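Local coordinates for prephenate dehydrogenase (Corynebacterium glutamicum ATCC 13032, PDB 3KTD), which probably catalyses the NAD(P)+-dependent oxidation of prephenate, a step on the route to tyrosine, at residues D6-L14 and S166-A177; Q117-A127 and F142-Q153. All coordinates share one frame; numbering follows the deposited sequence.

Contact 1: D6-L14 and S166-A177; sequences DISRPVCIL and SIWKDVVQMALA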
loop_
_atom_site.group_PDB
_atom_site.type_symbol
_atom_site.label_atom_id
_atom_site.label_comp_id
_atom_site.label_asym_id
_atom_site.label_seq_id
_atom_site.Cartn_x
_atom_site.Cartn_y
_atom_site.Cartn_z
ATOM N N ASP A 6 -17.920 -12.058 -31.173
ATOM C CA ASP A 6 -17.762 -13.178 -30.187
ATOM C C ASP A 6 -16.591 -14.107 -30.555
ATOM O O ASP A 6 -15.870 -13.844 -31.516
ATOM C CB ASP A 6 -19.072 -13.968 -30.067
ATOM C CG ASP A 6 -19.549 -14.529 -31.406
ATOM O OD1 ASP A 6 -18.708 -14.949 -32.238
ATOM O OD2 ASP A 6 -20.779 -14.549 -31.615
ATOM N N ILE A 7 -16.427 -15.196 -29.800
ATOM C CA ILE A 7 -15.273 -16.105 -29.942
ATOM C C ILE A 7 -15.568 -17.234 -30.954
ATOM O O ILE A 7 -16.514 -18.007 -30.792
ATOM C CB ILE A 7 -14.836 -16.698 -28.552
ATOM C CG1 ILE A 7 -14.846 -15.629 -27.446
ATOM C CG2 ILE A 7 -13.438 -17.310 -28.634
ATOM C CD1 ILE A 7 -14.988 -16.199 -26.044
ATOM N N SER A 8 -14.750 -17.319 -32.001
ATOM C CA SER A 8 -14.947 -18.297 -33.079
ATOM C C SER A 8 -14.508 -19.730 -32.734
ATOM O O SER A 8 -14.756 -20.649 -33.509
ATOM C CB SER A 8 -14.184 -17.852 -34.324
ATOM O OG SER A 8 -12.811 -18.178 -34.213
ATOM N N ARG A 9 -13.832 -19.912 -31.601
ATOM C CA ARG A 9 -13.361 -21.228 -31.176
ATOM C C ARG A 9 -13.843 -21.531 -29.771
ATOM O O ARG A 9 -14.042 -20.613 -28.975
ATOM C CB ARG A 9 -11.837 -21.267 -31.139
ATOM C CG ARG A 9 -11.137 -21.098 -32.458
ATOM C CD ARG A 9 -9.637 -20.958 -32.226
ATOM N NE ARG A 9 -8.847 -21.067 -33.453
ATOM C CZ ARG A 9 -8.647 -20.081 -34.328
ATOM N NH1 ARG A 9 -9.184 -18.875 -34.146
ATOM N NH2 ARG A 9 -7.905 -20.307 -35.406
ATOM N N PRO A 10 -14.026 -22.824 -29.450
ATOM C CA PRO A 10 -14.272 -23.171 -28.049
ATOM C C PRO A 10 -12.970 -22.960 -27.264
ATOM O O PRO A 10 -11.889 -23.235 -27.801
ATOM C CB PRO A 10 -14.645 -24.653 -28.114
ATOM C CG PRO A 10 -13.979 -25.154 -29.360
ATOM C CD PRO A 10 -14.025 -24.012 -30.325
ATOM N N VAL A 11 -13.068 -22.439 -26.038
ATOM C CA VAL A 11 -11.880 -22.176 -25.213
ATOM C C VAL A 11 -11.542 -23.408 -24.377
ATOM O O VAL A 11 -12.431 -24.022 -23.790
ATOM C CB VAL A 11 -12.081 -20.951 -24.290
ATOM C CG1 VAL A 11 -10.898 -20.779 -23.362
ATOM C CG2 VAL A 11 -12.281 -19.692 -25.106
ATOM N N CYS A 12 -10.257 -23.757 -24.332
ATOM C CA CYS A 12 -9.759 -24.912 -23.567
ATOM C C CYS A 12 -8.737 -24.467 -22.498
ATOM O O CYS A 12 -7.576 -24.194 -22.823
ATOM C CB CYS A 12 -9.134 -25.928 -24.521
ATOM S SG CYS A 12 -8.424 -27.397 -23.746
ATOM N N ILE A 13 -9.164 -24.418 -21.232
ATOM C CA ILE A 13 -8.317 -23.895 -20.139
ATOM C C ILE A 13 -7.494 -24.983 -19.434
ATOM O O ILE A 13 -8.050 -25.918 -18.854
ATOM C CB ILE A 13 -9.159 -23.150 -19.075
ATOM C CG1 ILE A 13 -10.003 -22.050 -19.716
ATOM C CG2 ILE A 13 -8.252 -22.529 -18.028
ATOM C CD1 ILE A 13 -11.051 -21.471 -18.817
ATOM N N LEU A 14 -6.171 -24.850 -19.486
ATOM C CA LEU A 14 -5.273 -25.800 -18.843
ATOM C C LEU A 14 -4.795 -25.189 -17.525
ATOM O O LEU A 14 -4.044 -24.204 -17.502
ATOM C CB LEU A 14 -4.114 -26.153 -19.770
ATOM C CG LEU A 14 -4.340 -27.294 -20.781
ATOM C CD1 LEU A 14 -5.793 -27.451 -21.227
ATOM C CD2 LEU A 14 -3.414 -27.116 -21.990
ATOM N N SER A 166 -6.225 -14.492 -36.694
ATOM C CA SER A 166 -7.451 -15.134 -36.219
ATOM C C SER A 166 -7.368 -15.596 -34.758
ATOM O O SER A 166 -8.354 -15.521 -34.026
ATOM C CB SER A 166 -7.790 -16.321 -37.127
ATOM O OG SER A 166 -8.799 -17.126 -36.564
ATOM N N ILE A 167 -6.206 -16.104 -34.351
ATOM C CA ILE A 167 -5.988 -16.517 -32.960
ATOM C C ILE A 167 -5.977 -15.279 -32.065
ATOM O O ILE A 167 -6.606 -15.246 -31.005
ATOM C CB ILE A 167 -4.659 -17.261 -32.785
ATOM C CG1 ILE A 167 -4.705 -18.618 -33.491
ATOM C CG2 ILE A 167 -4.358 -17.475 -31.307
ATOM C CD1 ILE A 167 -3.340 -19.275 -33.624
ATOM N N TRP A 168 -5.269 -14.252 -32.516
ATOM C CA TRP A 168 -5.185 -13.003 -31.773
ATOM C C TRP A 168 -6.571 -12.430 -31.500
ATOM O O TRP A 168 -6.855 -12.018 -30.376
ATOM C CB TRP A 168 -4.338 -11.994 -32.541
ATOM C CG TRP A 168 -4.192 -10.694 -31.856
ATOM C CD1 TRP A 168 -3.224 -10.341 -30.972
ATOM C CD2 TRP A 168 -5.033 -9.552 -32.013
ATOM N NE1 TRP A 168 -3.413 -9.046 -30.561
ATOM C CE2 TRP A 168 -4.518 -8.540 -31.186
ATOM C CE3 TRP A 168 -6.178 -9.287 -32.774
ATOM C CZ2 TRP A 168 -5.104 -7.286 -31.092
ATOM C CZ3 TRP A 168 -6.764 -8.031 -32.682
ATOM C CH2 TRP A 168 -6.223 -7.048 -31.846
ATOM N N LYS A 169 -7.429 -12.414 -32.519
ATOM C CA LYS A 169 -8.791 -11.910 -32.363
ATOM C C LYS A 169 -9.546 -12.665 -31.274
ATOM O O LYS A 169 -10.056 -12.043 -30.339
ATOM C CB LYS A 169 -9.555 -11.948 -33.686
ATOM C CG LYS A 169 -9.116 -10.840 -34.640
ATOM C CD LYS A 169 -10.015 -10.678 -35.881
ATOM C CE LYS A 169 -9.669 -11.628 -37.021
ATOM N NZ LYS A 169 -10.286 -11.135 -38.276
ATOM N N ASP A 170 -9.588 -13.991 -31.364
ATOM C CA ASP A 170 -10.280 -14.784 -30.345
ATOM C C ASP A 170 -9.774 -14.499 -28.908
ATOM O O ASP A 170 -10.562 -14.457 -27.972
ATOM C CB ASP A 170 -10.191 -16.282 -30.660
ATOM C CG ASP A 170 -11.181 -16.729 -31.743
ATOM O OD1 ASP A 170 -12.189 -16.035 -32.012
ATOM O OD2 ASP A 170 -10.960 -17.809 -32.320
ATOM N N VAL A 171 -8.475 -14.282 -28.739
ATOM C CA VAL A 171 -7.933 -13.998 -27.416
ATOM C C VAL A 171 -8.489 -12.678 -26.901
ATOM O O VAL A 171 -8.843 -12.552 -25.728
ATOM C CB VAL A 171 -6.383 -13.943 -27.421
ATOM C CG1 VAL A 171 -5.857 -13.295 -26.147
ATOM C CG2 VAL A 171 -5.798 -15.342 -27.607
ATOM N N VAL A 172 -8.583 -11.696 -27.790
ATOM C CA VAL A 172 -9.105 -10.393 -27.424
ATOM C C VAL A 172 -10.613 -10.483 -27.166
ATOM O O VAL A 172 -11.130 -9.909 -26.197
ATOM C CB VAL A 172 -8.804 -9.368 -28.514
ATOM C CG1 VAL A 172 -9.410 -8.030 -28.167
ATOM C CG2 VAL A 172 -7.313 -9.237 -28.684
ATOM N N GLN A 173 -11.315 -11.217 -28.024
ATOM C CA GLN A 173 -12.743 -11.427 -27.844
ATOM C C GLN A 173 -13.031 -12.134 -26.538
ATOM O O GLN A 173 -14.022 -11.833 -25.882
ATOM C CB GLN A 173 -13.330 -12.229 -29.017
ATOM C CG GLN A 173 -13.472 -11.414 -30.278
ATOM C CD GLN A 173 -14.316 -10.192 -30.049
ATOM O OE1 GLN A 173 -13.828 -9.063 -30.106
ATOM N NE2 GLN A 173 -15.579 -10.409 -29.719
HETATM N N MSE A 174 -12.158 -13.074 -26.174
HETATM C CA MSE A 174 -12.263 -13.811 -24.918
HETATM C C MSE A 174 -12.112 -12.853 -23.723
HETATM O O MSE A 174 -12.986 -12.797 -22.847
HETATM C CB MSE A 174 -11.199 -14.916 -24.857
HETATM C CG MSE A 174 -11.374 -15.900 -23.714
HETATM SE SE MSE A 174 -9.845 -17.068 -23.414
HETATM C CE MSE A 174 -8.523 -15.750 -22.875
ATOM N N ALA A 175 -11.014 -12.102 -23.694
ATOM C CA ALA A 175 -10.765 -11.135 -22.621
ATOM C C ALA A 175 -11.911 -10.131 -22.501
ATOM O O ALA A 175 -12.293 -9.741 -21.389
ATOM C CB ALA A 175 -9.454 -10.404 -22.856
ATOM N N LEU A 176 -12.461 -9.710 -23.643
ATOM C CA LEU A 176 -13.576 -8.760 -23.634
ATOM C C LEU A 176 -14.878 -9.450 -23.183
ATOM O O LEU A 176 -15.691 -8.839 -22.489
ATOM C CB LEU A 176 -13.757 -8.097 -25.003
ATOM C CG LEU A 176 -12.651 -7.173 -25.536
ATOM C CD1 LEU A 176 -12.956 -6.836 -27.007
ATOM C CD2 LEU A 176 -12.488 -5.903 -24.709
ATOM N N ALA A 177 -15.053 -10.721 -23.556
ATOM C CA ALA A 177 -16.232 -11.506 -23.157
ATOM C C ALA A 177 -16.430 -11.609 -21.630
ATOM O O ALA A 177 -17.566 -11.823 -21.174
ATOM C CB ALA A 177 -16.170 -12.902 -23.769
#
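Ile7 lies over the helix 166-177 with its CD1 methyl near Met174 CA (3.8 Å) and within van der Waals range of Ala177 CB, while its CG2 faces the carboxylate of Asp170. That carboxylate ties the next two residues of the loop to the helix. The backbone N of Ser8 reaches Asp170 OD1 from above the carboxylate plane (2.9 Å), and Ser8 OG donates to the syn lone pair of Asp170 OD2 at 2.7 Å. Asp170 OD2 also takes a salt bridge from Arg9 NH1 (2.8 Å), the guanidinium plane standing 77° from the carboxylate. Strand 11-14, which this loop feeds, is followed by a glycine-rich turn that fits the GxGxxG motif of Rossmann-type dinucleotide folds, and helix 162-177 packs against the same sheet. Arg9, extended from CG to NE, carries NH1 far enough along the helix to bond Ser166 OG as well (3.0 Å), with both acceptors in the guanidinium plane and Ile167 CG1 over one face. Its NE pairs with Asp69, so two acidic residues hold the group and fix its rotation. Deeper in, the selenium of selenomethionine Met174 sits against both methyls of Val11, 3.9 Å from CG1, and the same side chain touches Val73 of the adjacent strand.

Contact 2: Q117-A127 and F142-Q153; sequences QHRYVGSHPMA and FKRAVWVVTFDQ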
loop_
_atom_site.group_PDB
_atom_site.type_symbol
_atom_site.label_atom_id
_atom_site.label_comp_id
_atom_site.label_asym_id
_atom_site.label_seq_id
_atom_site.Cartn_x
_atom_site.Cartn_y
_atom_site.Cartn_z
ATOM N N GLN A 117 5.768 -19.802 -32.209
ATOM C CA GLN A 117 5.338 -18.403 -32.332
ATOM C C GLN A 117 4.232 -18.152 -33.365
ATOM O O GLN A 117 3.510 -17.173 -33.262
ATOM C CB GLN A 117 6.516 -17.440 -32.544
ATOM C CG GLN A 117 7.383 -17.688 -33.762
ATOM C CD GLN A 117 8.512 -18.648 -33.488
ATOM O OE1 GLN A 117 8.361 -19.573 -32.700
ATOM N NE2 GLN A 117 9.645 -18.440 -34.137
ATOM N N HIS A 118 4.078 -19.035 -34.340
ATOM C CA HIS A 118 3.007 -18.883 -35.324
ATOM C C HIS A 118 1.623 -19.235 -34.750
ATOM O O HIS A 118 0.618 -18.994 -35.402
ATOM C CB HIS A 118 3.315 -19.692 -36.600
ATOM C CG HIS A 118 4.465 -19.145 -37.397
ATOM N ND1 HIS A 118 5.754 -19.624 -37.278
ATOM C CD2 HIS A 118 4.525 -18.143 -38.308
ATOM C CE1 HIS A 118 6.553 -18.949 -38.086
ATOM N NE2 HIS A 118 5.833 -18.042 -38.719
ATOM N N ARG A 119 1.562 -19.772 -33.530
ATOM C CA ARG A 119 0.277 -20.140 -32.903
ATOM C C ARG A 119 0.019 -19.511 -31.519
ATOM O O ARG A 119 -0.968 -19.838 -30.867
ATOM C CB ARG A 119 0.209 -21.661 -32.767
ATOM C CG ARG A 119 0.171 -22.408 -34.085
ATOM C CD ARG A 119 -1.181 -22.256 -34.761
ATOM N NE ARG A 119 -1.182 -22.823 -36.111
ATOM C CZ ARG A 119 -0.971 -22.135 -37.233
ATOM N NH1 ARG A 119 -0.761 -20.821 -37.216
ATOM N NH2 ARG A 119 -0.986 -22.770 -38.393
ATOM N N TYR A 120 0.878 -18.584 -31.100
ATOM C CA TYR A 120 0.861 -18.038 -29.745
ATOM C C TYR A 120 0.448 -16.581 -29.656
ATOM O O TYR A 120 0.880 -15.750 -30.453
ATOM C CB TYR A 120 2.265 -18.169 -29.146
ATOM C CG TYR A 120 2.486 -17.465 -27.818
ATOM C CD1 TYR A 120 1.796 -17.852 -26.673
ATOM C CD2 TYR A 120 3.425 -16.452 -27.700
ATOM C CE1 TYR A 120 2.019 -17.226 -25.456
ATOM C CE2 TYR A 120 3.659 -15.821 -26.489
ATOM C CZ TYR A 120 2.954 -16.212 -25.376
ATOM O OH TYR A 120 3.181 -15.576 -24.187
ATOM N N VAL A 121 -0.394 -16.275 -28.678
ATOM C CA VAL A 121 -0.684 -14.895 -28.342
ATOM C C VAL A 121 -0.532 -14.715 -26.835
ATOM O O VAL A 121 -1.306 -15.252 -26.050
ATOM C CB VAL A 121 -2.066 -14.461 -28.787
ATOM C CG1 VAL A 121 -2.262 -12.967 -28.448
ATOM C CG2 VAL A 121 -2.240 -14.735 -30.292
ATOM N N GLY A 122 0.487 -13.965 -26.437
ATOM C CA GLY A 122 0.716 -13.703 -25.033
ATOM C C GLY A 122 -0.429 -12.927 -24.415
ATOM O O GLY A 122 -1.046 -12.075 -25.058
ATOM N N SER A 123 -0.749 -13.245 -23.173
ATOM C CA SER A 123 -1.679 -12.419 -22.453
ATOM C C SER A 123 -1.365 -12.404 -20.970
ATOM O O SER A 123 -0.711 -13.292 -20.450
ATOM C CB SER A 123 -3.102 -12.879 -22.703
ATOM O OG SER A 123 -3.531 -13.756 -21.687
ATOM N N HIS A 124 -1.837 -11.369 -20.301
ATOM C CA HIS A 124 -1.605 -11.196 -18.876
ATOM C C HIS A 124 -2.752 -10.424 -18.247
ATOM O O HIS A 124 -2.886 -9.242 -18.519
ATOM C CB HIS A 124 -0.285 -10.445 -18.645
ATOM C CG HIS A 124 -0.027 -10.094 -17.211
ATOM N ND1 HIS A 124 0.696 -8.981 -16.836
ATOM C CD2 HIS A 124 -0.407 -10.702 -16.061
ATOM C CE1 HIS A 124 0.760 -8.927 -15.517
ATOM N NE2 HIS A 124 0.094 -9.956 -15.023
ATOM N N PRO A 125 -3.598 -11.094 -17.442
ATOM C CA PRO A 125 -4.619 -10.373 -16.666
ATOM C C PRO A 125 -4.024 -9.738 -15.417
ATOM O O PRO A 125 -3.181 -10.352 -14.759
ATOM C CB PRO A 125 -5.598 -11.479 -16.262
ATOM C CG PRO A 125 -4.804 -12.724 -16.291
ATOM C CD PRO A 125 -3.823 -12.549 -17.406
HETATM N N MSE A 126 -4.450 -8.526 -15.079
HETATM C CA MSE A 126 -3.980 -7.885 -13.852
HETATM C C MSE A 126 -4.810 -8.397 -12.669
HETATM O O MSE A 126 -5.189 -7.624 -11.786
HETATM C CB MSE A 126 -4.077 -6.359 -13.934
HETATM C CG MSE A 126 -3.372 -5.717 -15.109
HETATM SE SE MSE A 126 -1.541 -6.277 -15.417
HETATM C CE MSE A 126 -0.785 -5.948 -13.627
ATOM N N ALA A 127 -5.078 -9.703 -12.645
ATOM C CA ALA A 127 -5.850 -10.324 -11.575
ATOM C C ALA A 127 -4.975 -10.501 -10.333
ATOM O O ALA A 127 -3.891 -9.904 -10.227
ATOM C CB ALA A 127 -6.393 -11.647 -12.027
ATOM N N PHE A 142 -12.515 -10.458 -13.595
ATOM C CA PHE A 142 -11.922 -9.647 -14.645
ATOM C C PHE A 142 -12.729 -8.414 -15.043
ATOM O O PHE A 142 -12.267 -7.625 -15.870
ATOM C CB PHE A 142 -11.707 -10.526 -15.881
ATOM C CG PHE A 142 -10.923 -11.771 -15.598
ATOM C CD1 PHE A 142 -9.548 -11.706 -15.393
ATOM C CD2 PHE A 142 -11.555 -13.000 -15.518
ATOM C CE1 PHE A 142 -8.820 -12.851 -15.118
ATOM C CE2 PHE A 142 -10.839 -14.146 -15.254
ATOM C CZ PHE A 142 -9.470 -14.076 -15.052
ATOM N N LYS A 143 -13.923 -8.247 -14.474
ATOM C CA LYS A 143 -14.762 -7.107 -14.814
ATOM C C LYS A 143 -13.991 -5.825 -14.507
ATOM O O LYS A 143 -13.515 -5.621 -13.381
ATOM C CB LYS A 143 -16.104 -7.144 -14.065
ATOM N N ARG A 144 -13.832 -4.992 -15.534
ATOM C CA ARG A 144 -13.130 -3.709 -15.428
ATOM C C ARG A 144 -11.653 -3.863 -15.012
ATOM O O ARG A 144 -11.020 -2.889 -14.581
ATOM C CB ARG A 144 -13.879 -2.730 -14.493
ATOM C CG ARG A 144 -15.322 -2.372 -14.940
ATOM N N ALA A 145 -11.109 -5.074 -15.166
ATOM C CA ALA A 145 -9.694 -5.341 -14.904
ATOM C C ALA A 145 -8.964 -5.252 -16.226
ATOM O O ALA A 145 -9.555 -5.516 -17.276
ATOM C CB ALA A 145 -9.507 -6.715 -14.306
ATOM N N VAL A 146 -7.688 -4.881 -16.186
ATOM C CA VAL A 146 -6.894 -4.824 -17.403
ATOM C C VAL A 146 -6.440 -6.230 -17.772
ATOM O O VAL A 146 -6.055 -7.007 -16.912
ATOM C CB VAL A 146 -5.633 -3.953 -17.255
ATOM C CG1 VAL A 146 -4.798 -4.012 -18.557
ATOM C CG2 VAL A 146 -5.985 -2.522 -16.879
ATOM N N TRP A 147 -6.503 -6.547 -19.059
ATOM C CA TRP A 147 -6.018 -7.821 -19.580
ATOM C C TRP A 147 -5.103 -7.464 -20.743
ATOM O O TRP A 147 -5.573 -7.056 -21.801
ATOM C CB TRP A 147 -7.196 -8.691 -20.044
ATOM C CG TRP A 147 -6.869 -10.132 -20.370
ATOM C CD1 TRP A 147 -5.910 -10.577 -21.221
ATOM C CD2 TRP A 147 -7.558 -11.305 -19.897
ATOM N NE1 TRP A 147 -5.929 -11.951 -21.280
ATOM C CE2 TRP A 147 -6.936 -12.421 -20.485
ATOM C CE3 TRP A 147 -8.630 -11.519 -19.024
ATOM C CZ2 TRP A 147 -7.339 -13.734 -20.227
ATOM C CZ3 TRP A 147 -9.038 -12.833 -18.773
ATOM C CH2 TRP A 147 -8.389 -13.915 -19.368
ATOM N N VAL A 148 -3.797 -7.584 -20.544
ATOM C CA VAL A 148 -2.860 -7.312 -21.618
ATOM C C VAL A 148 -2.896 -8.449 -22.652
ATOM O O VAL A 148 -2.938 -9.624 -22.289
ATOM C CB VAL A 148 -1.419 -7.141 -21.106
ATOM C CG1 VAL A 148 -0.441 -6.965 -22.284
ATOM C CG2 VAL A 148 -1.337 -5.965 -20.134
ATOM N N VAL A 149 -2.919 -8.080 -23.928
ATOM C CA VAL A 149 -2.795 -9.038 -25.023
ATOM C C VAL A 149 -1.645 -8.580 -25.911
ATOM O O VAL A 149 -1.629 -7.441 -26.366
ATOM C CB VAL A 149 -4.079 -9.144 -25.852
ATOM C CG1 VAL A 149 -3.834 -9.986 -27.095
ATOM C CG2 VAL A 149 -5.186 -9.731 -25.010
ATOM N N THR A 150 -0.689 -9.468 -26.158
ATOM C CA THR A 150 0.486 -9.122 -26.944
ATOM C C THR A 150 0.253 -9.198 -28.451
ATOM O O THR A 150 -0.768 -9.703 -28.916
ATOM C CB THR A 150 1.662 -10.018 -26.580
ATOM O OG1 THR A 150 1.305 -11.385 -26.831
ATOM C CG2 THR A 150 2.030 -9.827 -25.110
ATOM N N PHE A 151 1.220 -8.662 -29.191
ATOM C CA PHE A 151 1.176 -8.613 -30.651
ATOM C C PHE A 151 2.578 -8.477 -31.270
ATOM O O PHE A 151 2.741 -7.851 -32.310
ATOM C CB PHE A 151 0.276 -7.447 -31.114
ATOM C CG PHE A 151 0.762 -6.077 -30.684
ATOM C CD1 PHE A 151 0.427 -5.559 -29.439
ATOM C CD2 PHE A 151 1.532 -5.296 -31.535
ATOM C CE1 PHE A 151 0.868 -4.297 -29.050
ATOM C CE2 PHE A 151 1.979 -4.034 -31.149
ATOM C CZ PHE A 151 1.648 -3.536 -29.908
ATOM N N ASP A 152 3.585 -9.088 -30.657
ATOM C CA ASP A 152 4.964 -8.932 -31.139
ATOM C C ASP A 152 5.153 -9.472 -32.558
ATOM O O ASP A 152 5.913 -8.899 -33.344
ATOM C CB ASP A 152 5.969 -9.621 -30.207
ATOM C CG ASP A 152 5.891 -9.116 -28.782
ATOM O OD1 ASP A 152 4.932 -9.493 -28.070
ATOM O OD2 ASP A 152 6.803 -8.366 -28.371
ATOM N N GLN A 153 4.455 -10.565 -32.877
ATOM C CA GLN A 153 4.566 -11.215 -34.183
ATOM C C GLN A 153 4.322 -10.262 -35.359
ATOM O O GLN A 153 4.853 -10.476 -36.447
ATOM C CB GLN A 153 3.622 -12.418 -34.292
ATOM C CG GLN A 153 4.036 -13.674 -33.502
ATOM C CD GLN A 153 3.560 -13.664 -32.059
ATOM O OE1 GLN A 153 3.438 -12.608 -31.441
ATOM N NE2 GLN A 153 3.295 -14.847 -31.516
#
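Pro125 lays its CB over the six-membered ring of Trp147, 4.3 Å from the centroid and 19° off the normal, a CH-pi contact. The same CB is 3.7 Å from Phe142 CE1, and Trp147 CZ3 in turn lies over the centre of one face of the Phe142 ring. With CG anti to the backbone N (chi1 -169°), the indole turns its NE1 edge to Ser123, where NE1 makes a weak bond to OG (3.0 Å); Ser123 OG is also bonded to Asp99 O. On the other face of the sheet, His124 and Val148 form the hydrogen-bonded pair, and at the end of the ladder Met126 CG packs beside Val146 CB at 3.6 Å. Behind these side chains runs the antiparallel ladder. His124 and Val148 exchange both backbone bonds, Met126 N bonds Val146 O, and Thr150 N bonds Gly122 O at 2.9 Å, almost straight (176°). Farther along, Gln153 NE2 meets a lone pair of Gln117 O in the carbonyl plane (2.9 Å) and lies 2.8 Å from Tyr120 O, an oxygen hydrogen-bonded to Trp164 NE1. The outer shell fixes the rest: Asp99 holds Tyr120 OH, His190 takes His124 ND1, helix 18-29 backs Phe142 and Trp147, and Leu222 of the second subunit packs on Met126 and Val148. Strand 146-149 runs antiparallel to 120-125 and parallel to 181-184 on its other side, so the last two strands of the mixed sheet run against the six parallel ones, within the Rossmann-type nucleotide-binding domain of prephenate dehydrogenases.

Contact 2 is nested inside the chain loop closed by contact 1, and their centres are 11 Å apart. Helix 162-177 follows strand 146-149 in the chain and packs directly against residues of contact 2: Met174 CE is 3.5 Å from Trp147 CZ2, Ala175 CB is 3.6 Å from Trp147 CG, and Ile167 CG2 is 3.6 Å from Val121 CG2. One helix thus spans the sheet from strand 11-14 to strands 120-125 and 146-149. A probable GxGxxG turn comes after strand 11-14; Phe142 of contact 2 lies near it without touching it. A bound PEG, probably from crystallisation, is hydrogen-bonded to the backbone O of Gln153 and lies about 6 Å from its side chain.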